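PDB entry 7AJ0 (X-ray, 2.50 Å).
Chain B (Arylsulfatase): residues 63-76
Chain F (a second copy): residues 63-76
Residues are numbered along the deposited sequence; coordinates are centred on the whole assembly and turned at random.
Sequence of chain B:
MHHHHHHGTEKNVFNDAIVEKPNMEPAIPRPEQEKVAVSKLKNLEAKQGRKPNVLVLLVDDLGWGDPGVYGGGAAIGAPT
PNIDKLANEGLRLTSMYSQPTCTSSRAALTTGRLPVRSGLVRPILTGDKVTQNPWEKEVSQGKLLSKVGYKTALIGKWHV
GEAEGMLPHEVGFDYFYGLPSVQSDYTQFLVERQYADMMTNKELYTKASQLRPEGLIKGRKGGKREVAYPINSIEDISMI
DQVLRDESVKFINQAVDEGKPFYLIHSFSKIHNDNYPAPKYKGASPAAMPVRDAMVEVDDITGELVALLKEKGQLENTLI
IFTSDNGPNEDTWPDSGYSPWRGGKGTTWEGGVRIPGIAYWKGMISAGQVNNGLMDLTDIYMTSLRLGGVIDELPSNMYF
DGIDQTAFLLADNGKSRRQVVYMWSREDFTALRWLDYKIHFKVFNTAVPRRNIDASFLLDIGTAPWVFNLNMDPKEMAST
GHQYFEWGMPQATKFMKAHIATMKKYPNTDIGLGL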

# COMPACT_ATOMS: atom_id res chain seq x y z
N GLY B 63 -11.48 -22.84 -11.99
CA GLY B 63 -11.16 -22.62 -10.60
C GLY B 63 -11.77 -23.67 -9.68
O GLY B 63 -12.74 -24.35 -10.01
N TRP B 64 -11.16 -23.77 -8.49
CA TRP B 64 -11.64 -24.72 -7.48
C TRP B 64 -13.13 -24.58 -7.23
O TRP B 64 -13.84 -25.59 -7.12
N GLY B 65 -13.63 -23.35 -7.16
CA GLY B 65 -15.00 -23.08 -6.79
C GLY B 65 -15.98 -22.88 -7.92
O GLY B 65 -17.11 -22.47 -7.66
N ASP B 66 -15.59 -23.17 -9.16
CA ASP B 66 -16.48 -22.95 -10.29
C ASP B 66 -17.67 -23.91 -10.28
O ASP B 66 -18.80 -23.48 -10.54
N PRO B 67 -17.48 -25.19 -9.99
CA PRO B 67 -18.63 -26.11 -9.94
C PRO B 67 -19.54 -25.82 -8.76
O PRO B 67 -19.10 -25.35 -7.70
N GLY B 68 -20.82 -26.12 -8.94
CA GLY B 68 -21.79 -25.84 -7.90
C GLY B 68 -21.51 -26.57 -6.61
O GLY B 68 -21.68 -26.02 -5.52
N VAL B 69 -21.06 -27.83 -6.70
CA VAL B 69 -20.76 -28.60 -5.51
C VAL B 69 -19.58 -28.03 -4.74
O VAL B 69 -19.39 -28.35 -3.56
N TYR B 70 -18.77 -27.18 -5.38
CA TYR B 70 -17.64 -26.54 -4.72
C TYR B 70 -17.97 -25.13 -4.23
O TYR B 70 -17.06 -24.41 -3.80
N GLY B 71 -19.23 -24.73 -4.30
CA GLY B 71 -19.63 -23.42 -3.84
C GLY B 71 -19.80 -22.37 -4.92
O GLY B 71 -19.93 -21.19 -4.59
N GLY B 72 -19.80 -22.77 -6.19
CA GLY B 72 -20.05 -21.84 -7.27
C GLY B 72 -21.37 -22.12 -7.96
O GLY B 72 -22.43 -22.02 -7.33
N GLY B 73 -21.32 -22.47 -9.24
CA GLY B 73 -22.53 -22.84 -9.96
C GLY B 73 -23.55 -21.72 -9.94
O GLY B 73 -23.28 -20.60 -10.39
N ALA B 74 -24.74 -22.02 -9.42
CA ALA B 74 -25.79 -21.02 -9.35
C ALA B 74 -25.35 -19.78 -8.57
O ALA B 74 -25.89 -18.69 -8.78
N ALA B 75 -24.38 -19.93 -7.67
CA ALA B 75 -23.92 -18.80 -6.88
C ALA B 75 -23.17 -17.77 -7.72
O ALA B 75 -23.11 -16.60 -7.31
N ILE B 76 -22.62 -18.16 -8.86
CA ILE B 76 -21.92 -17.25 -9.76
C ILE B 76 -22.57 -17.24 -11.15
O ILE B 76 -21.93 -16.85 -12.12
N GLY F 63 -19.89 -18.10 8.37
CA GLY F 63 -19.65 -17.59 7.05
C GLY F 63 -20.40 -18.36 5.98
O GLY F 63 -20.82 -19.50 6.17
N TRP F 64 -20.55 -17.70 4.83
CA TRP F 64 -21.23 -18.31 3.68
C TRP F 64 -20.66 -19.69 3.36
O TRP F 64 -21.41 -20.62 3.04
N GLY F 65 -19.34 -19.84 3.45
CA GLY F 65 -18.66 -21.03 3.01
C GLY F 65 -18.33 -22.05 4.08
O GLY F 65 -17.59 -23.00 3.78
N ASP F 66 -18.85 -21.90 5.30
CA ASP F 66 -18.51 -22.86 6.35
C ASP F 66 -19.13 -24.23 6.09
O ASP F 66 -18.42 -25.24 6.24
N PRO F 67 -20.40 -24.35 5.72
CA PRO F 67 -20.97 -25.68 5.46
C PRO F 67 -20.31 -26.34 4.25
O PRO F 67 -19.80 -25.67 3.35
N GLY F 68 -20.34 -27.67 4.25
CA GLY F 68 -19.72 -28.41 3.16
C GLY F 68 -20.38 -28.15 1.82
O GLY F 68 -19.70 -28.05 0.79
N VAL F 69 -21.71 -28.03 1.81
CA VAL F 69 -22.42 -27.82 0.56
C VAL F 69 -22.14 -26.45 -0.04
O VAL F 69 -22.44 -26.22 -1.22
N TYR F 70 -21.59 -25.52 0.74
CA TYR F 70 -21.24 -24.19 0.24
C TYR F 70 -19.78 -24.08 -0.15
O TYR F 70 -19.34 -22.99 -0.54
N GLY F 71 -19.01 -25.16 -0.06
CA GLY F 71 -17.61 -25.13 -0.40
C GLY F 71 -16.65 -25.15 0.77
O GLY F 71 -15.46 -24.88 0.57
N GLY F 72 -17.12 -25.46 1.97
CA GLY F 72 -16.25 -25.57 3.12
C GLY F 72 -16.19 -26.99 3.66
O GLY F 72 -15.71 -27.90 2.97
N GLY F 73 -16.68 -27.19 4.88
CA GLY F 73 -16.70 -28.52 5.47
C GLY F 73 -15.35 -29.20 5.46
O GLY F 73 -14.38 -28.69 6.03
N ALA F 74 -15.27 -30.37 4.81
CA ALA F 74 -14.02 -31.11 4.77
C ALA F 74 -12.88 -30.25 4.22
O ALA F 74 -11.72 -30.46 4.58
N ALA F 75 -13.20 -29.30 3.34
CA ALA F 75 -12.16 -28.47 2.75
C ALA F 75 -11.44 -27.62 3.79
O ALA F 75 -10.28 -27.25 3.59
N ILE F 76 -12.11 -27.29 4.90
CA ILE F 76 -11.50 -26.51 5.96
C ILE F 76 -11.45 -27.29 7.28
O ILE F 76 -11.27 -26.70 8.34

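Two copies of the same arylsulfatase loop meet across a small, nearly symmetric contact that buries 293 Å² in all, with no hydrogen bond passing between the stretches. Along chain F, Gly F63 opens a type I turn to Asp F66 and stays out of reach of chain B; its N donates to Asp F66 OD2 (2.8 Å). Trp F64 points toward chain B, with chi1 t (-166°) and chi2 88°. Its six-membered ring reaches across so that Trp F64 CH2 lies 3.3 Å from Gly B71 O, which sits at the ring edge near its plane, and 3.8 Å from Ala B75 CB, an apolar contact; NE1 is hydrogen-bonded elsewhere in the structure. Asp F66 (chi1 m) and Pro F67 (C-gamma exo) take no part in the contact, the carboxylate being occupied by Gly F63 N and by partners elsewhere. Val F69 and Tyr F70, both m, direct CA-to-CB away from chain B, so they present backbone instead: Val F69 O is 4.4 Å from Val B69 O, while Tyr F70 O accepts a CA-H...O contact from Gly B71 CA at 3.3 Å. Gly F71 CA comes within 4.3 Å of Gly B71 CA. Gly F71 CA returns the contact to Tyr B70 O at 3.5 Å, and Gly F71 O lies at the edge of the Trp B64 ring (chi1 t), 3.4 Å from Trp B64 CH2. An ideal CB on Gly F71 would come within 2.6 Å of Tyr B70 O, and phi of 105° already calls for glycine; the bare backbone permits the close approach. Gly F72 and Gly F73 do not touch chain B, and Ala F74 is also out of reach. Ala F75 points toward it, placing Ala F75 CB 3.9 Å from Trp B64 CH2 and repeating, with the chains exchanged, the contact of Trp F64 with Ala B75. Ile F76 (chi1 p, chi2 t) is out of reach, its CG2 7.2 Å from Trp B64 CH2.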

# COMPACT_ATOMS: atom_id res chain seq x y z
CB TRP B 64 -10.86 -24.49 -6.18
CG TRP B 64 -11.02 -25.55 -5.13
CD1 TRP B 64 -10.25 -26.66 -4.96
CD2 TRP B 64 -11.99 -25.57 -4.07
NE1 TRP B 64 -10.69 -27.38 -3.88
CE2 TRP B 64 -11.75 -26.74 -3.31
CE3 TRP B 64 -13.04 -24.73 -3.69
CZ2 TRP B 64 -12.53 -27.08 -2.20
CZ3 TRP B 64 -13.80 -25.07 -2.59
CH2 TRP B 64 -13.54 -26.23 -1.86
CB ASP B 66 -15.70 -23.09 -11.61
CG ASP B 66 -15.11 -21.78 -12.08
OD1 ASP B 66 -15.88 -20.80 -12.24
OD2 ASP B 66 -13.88 -21.71 -12.29
CB PRO B 67 -17.99 -27.50 -9.83
CG PRO B 67 -16.56 -27.31 -10.24
CD PRO B 67 -16.20 -25.91 -9.83
CB VAL B 69 -20.49 -30.08 -5.86
CG1 VAL B 69 -21.79 -30.79 -6.18
CG2 VAL B 69 -19.51 -30.19 -7.02
CB TYR B 70 -16.44 -26.48 -5.67
CG TYR B 70 -15.68 -27.78 -5.81
CD1 TYR B 70 -14.64 -28.10 -4.95
CD2 TYR B 70 -15.99 -28.69 -6.82
CE1 TYR B 70 -13.93 -29.28 -5.08
CE2 TYR B 70 -15.29 -29.87 -6.96
CZ TYR B 70 -14.26 -30.16 -6.09
OH TYR B 70 -13.55 -31.33 -6.22
CB ALA B 74 -27.05 -21.62 -8.70
CB ALA B 75 -23.01 -19.28 -5.74
CB ILE B 76 -20.42 -17.60 -9.85
CG1 ILE B 76 -20.23 -19.06 -10.24
CG2 ILE B 76 -19.73 -17.30 -8.53
CD1 ILE B 76 -18.79 -19.43 -10.54
CB TRP F 64 -21.10 -17.38 2.47
CG TRP F 64 -22.01 -17.69 1.32
CD1 TRP F 64 -23.29 -17.23 1.14
CD2 TRP F 64 -21.72 -18.50 0.17
NE1 TRP F 64 -23.80 -17.70 -0.04
CE2 TRP F 64 -22.86 -18.49 -0.65
CE3 TRP F 64 -20.60 -19.23 -0.23
CZ2 TRP F 64 -22.92 -19.18 -1.86
CZ3 TRP F 64 -20.66 -19.92 -1.43
CH2 TRP F 64 -21.82 -19.89 -2.23
CB ASP F 66 -18.92 -22.31 7.72
CG ASP F 66 -17.85 -21.43 8.33
OD1 ASP F 66 -16.66 -21.83 8.34
OD2 ASP F 66 -18.18 -20.33 8.82
CB PRO F 67 -22.46 -25.40 5.20
CG PRO F 67 -22.71 -24.03 5.75
CD PRO F 67 -21.41 -23.28 5.58
CB VAL F 69 -23.93 -28.01 0.76
CG1 VAL F 69 -24.25 -29.48 0.94
CG2 VAL F 69 -24.43 -27.20 1.95
CB TYR F 70 -21.57 -23.13 1.29
CG TYR F 70 -23.02 -22.73 1.35
CD1 TYR F 70 -23.55 -21.81 0.46
CD2 TYR F 70 -23.87 -23.27 2.31
CE1 TYR F 70 -24.88 -21.45 0.51
CE2 TYR F 70 -25.20 -22.92 2.37
CZ TYR F 70 -25.70 -22.00 1.47
OH TYR F 70 -27.03 -21.64 1.52
CB ALA F 74 -14.18 -32.38 3.93
CB ALA F 75 -12.75 -27.58 1.66
CB ILE F 76 -12.21 -25.15 6.14
CG1 ILE F 76 -13.68 -25.36 6.50
CG2 ILE F 76 -12.07 -24.31 4.88
CD1 ILE F 76 -14.40 -24.09 6.87